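Local coordinates for general stress protein 26 (Bacillus anthracis, PDB 3EC6), which is of unknown function but binds flavin-adenine dinucleotide as a dimer and belongs to the pyridoxamine 5'-phosphate oxidase family of flavin-binding proteins, at residues Arg16-Thr22 / Asn61-Leu66; Gly82-Glu88 / Val114-Pro120. All coordinates share one frame; numbering follows the deposited sequence.

Overall arrangement
Contacts 1 and 2 are two antiparallel strand pairs of one curled sheet, their centres about 12 Å apart. They meet where strand 61-66, the second half of contact 1, lies beside strand 77-87, the first half of contact 2: Val62 N is 2.9 Å from Gly82 O, a probable hydrogen bond. Next to this bond apolar side chains of the two contacts meet, with Val62 CG2 3.7 Å from Ile118 CG2 and Val62 CG1 3.7 Å from Ala84 CB. Contact 1 is the closer to the flavin-adenine dinucleotide, the Thr17 side chain being about 3 Å from it, and also faces the second subunit; in contact 2, Ile116 stays about 7 Å from the cofactor.

Contact 1: residues Arg16-Thr22 / Asn61-Leu66; sequences RTGVLST and NVHVLL
The His63 imidazole and Ser21 meet through water 1, which sits at the ring's edge, in its plane, 3.1 Å from His63 ND1. The same water lies 2.6 Å from Ser21 OG and donates to Val19 O, tying the ring to the neighbouring strand. A trans chi1 of -178° sets the ring CG opposite the backbone N and carries the imidazole away from strand 17-22, while CB stays 4.1 Å from Ser21 CB. At its far nitrogen, NE2, the ring is hydrogen-bonded to Glu79, a residue of the flavin pocket, and the ring also meets His29 of the second subunit with planes inclined at about 50°. Ser21 OG likewise has Ser30 of the second subunit as its strongest partner. Ser21 and His63 thus put polar groups at the subunit boundary, on a face they share with Val19 and Leu65.

In the backbone, Val19 pairs with Leu65 and Ser21 with His63, each through two bonds; the straightest runs from Ser21 N to His63 O, 2.8 Å and 174° at the hydrogen. Between them Val64 CA-H points to Val19 O. The face carrying Leu20 and Val64 is apolar: Leu20 reaches CD1 across the strands, 4.0 Å from Val62 CB and 4.1 Å from Val64 CG2. Thr22 and Val62 lie side by side at the end, their methyls CG2 and CG1 touching, while Lys52 and Asp55 of helix 51-58 hold Thr22 OG1. This antiparallel pair, apolar on the Leu20 and Val64 face, mixed on the face turned to the second subunit, belongs to the curled sheet of the split-barrel flavin-binding fold.

Contact 2: residues Gly82-Glu88 / Val114-Pro120; sequences GLASIEE and VLIKINP
Ile86 lays its two branches over different partners on strand 113-126. With CG2 opposite the backbone N and CG1 opposite the carbonyl carbon (chi1 -59°), CG2 comes 3.7 Å from Val114 CB, and CD1, folded by a chi2 of -44°, turns toward Ile116 and ends 4.0 Å from its CG1. Ile116 uses its other branch on Ala84, the next residue of this face, its CG2 touching Ala84 CB at 4.0 Å. Helix 51-58 closes over this apolar row with Ile53 and Ile56.

The opposite face is mixed, with Glu87, Lys117, Ser85 and Asn119 beside Leu83 and Leu115. Lys117 is fully extended and Glu87 is bent beyond CG; Glu87 OE1 and Lys117 NZ are 4.6 Å apart, beyond a salt bridge. Water 4 bridges them, donating to the carboxylate and accepting from the ammonium group; Glu87 OE2 turns instead to the backbone N of Asp89. Ser85 OG lies 3.9 Å from Lys117 CB and is bonded to water 3. Past the strand's end, Glu88 runs alongside Val114 CG1 on its way to a salt bridge with Arg48.

In the ladder, Lys117 N to Ser85 O and Glu87 N to Leu115 O are both 2.8 Å. It slackens near Gly82, where the bond from Leu83 N to Asn119 O is weak and water 2 links the same two atoms. An antiparallel ladder with an apolar face packed against helix 51-58 and a mixed face that meets helix 90-96 is consistent with the barrel wall of the pyridoxamine 5'-phosphate oxidase-like split barrel.

Contact 1: residues Arg16-Thr22 / Asn61-Leu66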
loop_
_atom_site.group_PDB
_atom_site.type_symbol
_atom_site.label_atom_id
_atom_site.label_comp_id
_atom_site.label_asym_id
_atom_site.label_seq_id
_atom_site.Cartn_x
_atom_site.Cartn_y
_atom_site.Cartn_z
ATOM N N ARG A 16 14.614 2.292 0.719
ATOM C CA ARG A 16 13.935 3.077 -0.290
ATOM C C ARG A 16 12.541 2.545 -0.701
ATOM O O ARG A 16 11.756 3.300 -1.232
ATOM C CB ARG A 16 14.841 3.203 -1.533
ATOM C CG ARG A 16 15.747 4.448 -1.525
ATOM C CD ARG A 16 16.529 4.593 -2.813
ATOM N NE ARG A 16 17.683 5.445 -2.546
ATOM C CZ ARG A 16 18.923 4.981 -2.390
ATOM N NH1 ARG A 16 19.171 3.678 -2.565
ATOM N NH2 ARG A 16 19.935 5.828 -2.108
ATOM N N THR A 17 12.240 1.264 -0.495
ATOM C CA THR A 17 10.982 0.694 -1.051
ATOM C C THR A 17 9.799 0.993 -0.157
ATOM O O THR A 17 9.840 0.698 1.025
ATOM C CB THR A 17 11.030 -0.832 -1.359
ATOM O OG1 THR A 17 12.130 -1.101 -2.251
ATOM C CG2 THR A 17 9.725 -1.255 -1.996
ATOM N N GLY A 18 8.766 1.598 -0.724
ATOM C CA GLY A 18 7.536 1.899 -0.009
ATOM C C GLY A 18 6.351 1.564 -0.894
ATOM O O GLY A 18 6.502 0.914 -1.949
ATOM N N VAL A 19 5.179 2.077 -0.520
ATOM C CA VAL A 19 3.957 1.852 -1.288
ATOM C C VAL A 19 3.389 3.188 -1.711
ATOM O O VAL A 19 3.227 4.060 -0.854
ATOM C CB VAL A 19 2.906 1.144 -0.420
ATOM C CG1 VAL A 19 1.653 0.924 -1.208
ATOM C CG2 VAL A 19 3.488 -0.236 0.094
ATOM N N LEU A 20 3.119 3.352 -3.008
ATOM C CA LEU A 20 2.460 4.558 -3.515
ATOM C C LEU A 20 1.032 4.194 -3.868
ATOM O O LEU A 20 0.810 3.318 -4.738
ATOM C CB LEU A 20 3.191 5.004 -4.795
ATOM C CG LEU A 20 2.565 6.199 -5.545
ATOM C CD1 LEU A 20 2.508 7.473 -4.654
ATOM C CD2 LEU A 20 3.344 6.528 -6.860
ATOM N N SER A 21 0.080 4.851 -3.218
ATOM C CA SER A 21 -1.344 4.577 -3.526
ATOM C C SER A 21 -1.954 5.793 -4.219
ATOM O O SER A 21 -1.676 6.953 -3.899
ATOM C CB SER A 21 -2.088 4.355 -2.217
ATOM O OG SER A 21 -1.441 3.279 -1.524
ATOM N N THR A 22 -2.810 5.509 -5.191
ATOM C CA THR A 22 -3.511 6.501 -5.995
ATOM C C THR A 22 -4.956 6.060 -6.123
ATOM O O THR A 22 -5.348 4.972 -5.628
ATOM C CB THR A 22 -2.915 6.550 -7.437
ATOM O OG1 THR A 22 -2.828 5.191 -7.944
ATOM C CG2 THR A 22 -1.505 7.180 -7.430
ATOM N N ASN A 61 -4.290 13.396 -5.633
ATOM C CA ASN A 61 -4.085 13.023 -4.211
ATOM C C ASN A 61 -3.480 11.645 -4.122
ATOM O O ASN A 61 -3.989 10.707 -4.739
ATOM C CB ASN A 61 -5.417 12.992 -3.482
ATOM C CG ASN A 61 -6.041 14.356 -3.391
ATOM O OD1 ASN A 61 -6.871 14.722 -4.232
ATOM N ND2 ASN A 61 -5.631 15.110 -2.419
ATOM N N VAL A 62 -2.376 11.559 -3.394
ATOM C CA VAL A 62 -1.684 10.255 -3.243
ATOM C C VAL A 62 -1.369 10.004 -1.800
ATOM O O VAL A 62 -1.442 10.883 -0.953
ATOM C CB VAL A 62 -0.352 10.216 -4.057
ATOM C CG1 VAL A 62 -0.650 10.443 -5.542
ATOM C CG2 VAL A 62 0.686 11.221 -3.527
ATOM N N HIS A 63 -1.067 8.757 -1.499
ATOM C CA HIS A 63 -0.770 8.343 -0.128
ATOM C C HIS A 63 0.480 7.468 -0.215
ATOM O O HIS A 63 0.622 6.671 -1.148
ATOM C CB HIS A 63 -1.962 7.557 0.405
ATOM C CG HIS A 63 -1.815 7.122 1.822
ATOM N ND1 HIS A 63 -1.144 5.956 2.157
ATOM C CD2 HIS A 63 -2.161 7.717 2.983
ATOM C CE1 HIS A 63 -1.146 5.825 3.472
ATOM N NE2 HIS A 63 -1.757 6.878 4.005
ATOM N N VAL A 64 1.407 7.638 0.714
ATOM C CA VAL A 64 2.661 6.858 0.770
ATOM C C VAL A 64 2.794 6.198 2.126
ATOM O O VAL A 64 2.577 6.829 3.124
ATOM C CB VAL A 64 3.875 7.782 0.511
ATOM C CG1 VAL A 64 5.190 7.028 0.719
ATOM C CG2 VAL A 64 3.821 8.363 -0.888
ATOM N N LEU A 65 3.167 4.915 2.115
ATOM C CA LEU A 65 3.623 4.179 3.300
ATOM C C LEU A 65 5.089 3.898 3.070
ATOM O O LEU A 65 5.479 3.370 2.019
ATOM C CB LEU A 65 2.889 2.835 3.514
ATOM C CG LEU A 65 1.411 2.950 3.737
ATOM C CD1 LEU A 65 0.841 1.539 3.752
ATOM C CD2 LEU A 65 1.216 3.553 5.144
ATOM N N LEU A 66 5.939 4.281 4.030
ATOM C CA LEU A 66 7.407 4.118 3.819
ATOM C C LEU A 66 8.124 3.865 5.134
ATOM O O LEU A 66 7.842 4.508 6.130
ATOM C CB LEU A 66 7.994 5.388 3.165
ATOM C CG LEU A 66 9.491 5.435 2.843
ATOM C CD1 LEU A 66 9.802 4.459 1.706
ATOM C CD2 LEU A 66 9.849 6.849 2.404
HETATM O O HOH W 1 0.334 4.006 0.298
#

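Contact 2: residues Gly82-Glu88 / Val114-Pro120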
loop_
_atom_site.group_PDB
_atom_site.type_symbol
_atom_site.label_atom_id
_atom_site.label_comp_id
_atom_site.label_asym_id
_atom_site.label_seq_id
_atom_site.Cartn_x
_atom_site.Cartn_y
_atom_site.Cartn_z
ATOM N N GLY A 82 -0.417 13.781 0.268
ATOM C CA GLY A 82 -0.097 15.023 -0.453
ATOM C C GLY A 82 -0.547 14.918 -1.897
ATOM O O GLY A 82 -1.156 13.926 -2.273
ATOM N N LEU A 83 -0.290 15.968 -2.667
ATOM C CA LEU A 83 -0.596 16.005 -4.103
ATOM C C LEU A 83 0.648 15.740 -4.931
ATOM O O LEU A 83 1.742 16.198 -4.607
ATOM C CB LEU A 83 -1.222 17.351 -4.487
ATOM C CG LEU A 83 -2.722 17.519 -4.225
ATOM C CD1 LEU A 83 -3.059 17.509 -2.729
ATOM C CD2 LEU A 83 -3.228 18.801 -4.868
ATOM N N ALA A 84 0.466 14.960 -5.990
ATOM C CA ALA A 84 1.521 14.583 -6.879
ATOM C C ALA A 84 1.450 15.364 -8.190
ATOM O O ALA A 84 0.382 15.830 -8.638
ATOM C CB ALA A 84 1.378 13.077 -7.157
ATOM N N SER A 85 2.635 15.544 -8.762
ATOM C CA SER A 85 2.761 16.083 -10.117
ATOM C C SER A 85 3.915 15.354 -10.815
ATOM O O SER A 85 4.647 14.583 -10.197
ATOM C CB SER A 85 2.981 17.595 -10.047
ATOM O OG SER A 85 4.168 17.882 -9.340
ATOM N N ILE A 86 4.087 15.621 -12.106
ATOM C CA ILE A 86 5.173 14.963 -12.860
ATOM C C ILE A 86 6.308 15.947 -13.020
ATOM O O ILE A 86 6.093 17.146 -13.313
ATOM C CB ILE A 86 4.645 14.498 -14.220
ATOM C CG1 ILE A 86 3.478 13.538 -14.008
ATOM C CG2 ILE A 86 5.772 13.713 -14.998
ATOM C CD1 ILE A 86 3.688 12.515 -12.950
ATOM N N GLU A 87 7.528 15.463 -12.814
ATOM C CA GLU A 87 8.720 16.314 -12.799
ATOM C C GLU A 87 9.666 15.718 -13.843
ATOM O O GLU A 87 9.965 14.509 -13.826
ATOM C CB GLU A 87 9.321 16.349 -11.365
ATOM C CG GLU A 87 10.693 17.014 -11.298
ATOM C CD GLU A 87 10.641 18.510 -11.587
ATOM O OE1 GLU A 87 10.432 19.268 -10.615
ATOM O OE2 GLU A 87 10.871 18.945 -12.737
ATOM N N GLU A 88 10.104 16.560 -14.791
ATOM C CA GLU A 88 11.009 16.076 -15.829
ATOM C C GLU A 88 12.368 16.807 -15.730
ATOM O O GLU A 88 13.164 16.724 -16.656
ATOM C CB GLU A 88 10.418 16.271 -17.238
ATOM C CG GLU A 88 9.074 15.595 -17.392
ATOM C CD GLU A 88 8.753 15.170 -18.805
ATOM O OE1 GLU A 88 9.659 14.727 -19.553
ATOM O OE2 GLU A 88 7.568 15.243 -19.156
ATOM N N VAL A 114 10.386 9.664 -16.137
ATOM C CA VAL A 114 9.894 10.885 -15.474
ATOM C C VAL A 114 9.922 10.605 -13.995
ATOM O O VAL A 114 10.036 9.442 -13.546
ATOM C CB VAL A 114 8.442 11.244 -15.893
ATOM C CG1 VAL A 114 8.403 11.557 -17.391
ATOM C CG2 VAL A 114 7.453 10.095 -15.558
ATOM N N LEU A 115 9.798 11.674 -13.227
ATOM C CA LEU A 115 9.650 11.550 -11.773
ATOM C C LEU A 115 8.221 11.913 -11.359
ATOM O O LEU A 115 7.638 12.876 -11.858
ATOM C CB LEU A 115 10.627 12.477 -11.031
ATOM C CG LEU A 115 12.110 12.118 -11.160
ATOM C CD1 LEU A 115 12.938 13.324 -10.676
ATOM C CD2 LEU A 115 12.447 10.853 -10.390
ATOM N N ILE A 116 7.676 11.134 -10.418
ATOM C CA ILE A 116 6.476 11.593 -9.718
ATOM C C ILE A 116 6.954 12.346 -8.463
ATOM O O ILE A 116 7.715 11.814 -7.668
ATOM C CB ILE A 116 5.658 10.420 -9.302
ATOM C CG1 ILE A 116 5.180 9.649 -10.519
ATOM C CG2 ILE A 116 4.488 10.928 -8.459
ATOM C CD1 ILE A 116 4.442 8.328 -10.138
ATOM N N LYS A 117 6.540 13.615 -8.341
ATOM C CA LYS A 117 6.932 14.495 -7.260
ATOM C C LYS A 117 5.780 14.530 -6.280
ATOM O O LYS A 117 4.642 14.801 -6.645
ATOM C CB LYS A 117 7.176 15.911 -7.813
ATOM C CG LYS A 117 7.375 16.921 -6.696
ATOM C CD LYS A 117 7.786 18.261 -7.291
ATOM C CE LYS A 117 7.882 19.344 -6.239
ATOM N NZ LYS A 117 8.177 20.660 -6.870
ATOM N N ILE A 118 6.029 14.248 -5.012
ATOM C CA ILE A 118 4.927 14.203 -4.031
ATOM C C ILE A 118 5.189 15.309 -3.018
ATOM O O ILE A 118 6.177 15.272 -2.253
ATOM C CB ILE A 118 4.884 12.838 -3.313
ATOM C CG1 ILE A 118 4.535 11.765 -4.299
ATOM C CG2 ILE A 118 3.770 12.856 -2.223
ATOM C CD1 ILE A 118 4.960 10.427 -3.885
ATOM N N ASN A 119 4.322 16.316 -3.040
ATOM C CA ASN A 119 4.432 17.462 -2.133
ATOM C C ASN A 119 3.612 17.158 -0.908
ATOM O O ASN A 119 2.396 17.102 -1.002
ATOM C CB ASN A 119 3.906 18.746 -2.769
ATOM C CG ASN A 119 4.922 19.388 -3.657
ATOM O OD1 ASN A 119 4.874 19.242 -4.865
ATOM N ND2 ASN A 119 5.886 20.067 -3.051
ATOM N N PRO A 120 4.267 16.902 0.227
ATOM C CA PRO A 120 3.486 16.416 1.355
ATOM C C PRO A 120 2.660 17.550 1.998
ATOM O O PRO A 120 3.126 18.691 2.110
ATOM C CB PRO A 120 4.552 15.947 2.362
ATOM C CG PRO A 120 5.724 16.956 2.076
ATOM C CD PRO A 120 5.697 17.059 0.569
HETATM O O HOH W 2 0.398 18.825 -1.470
HETATM O O HOH W 3 3.389 17.941 -6.578
HETATM O O HOH W 4 10.829 19.653 -8.031
#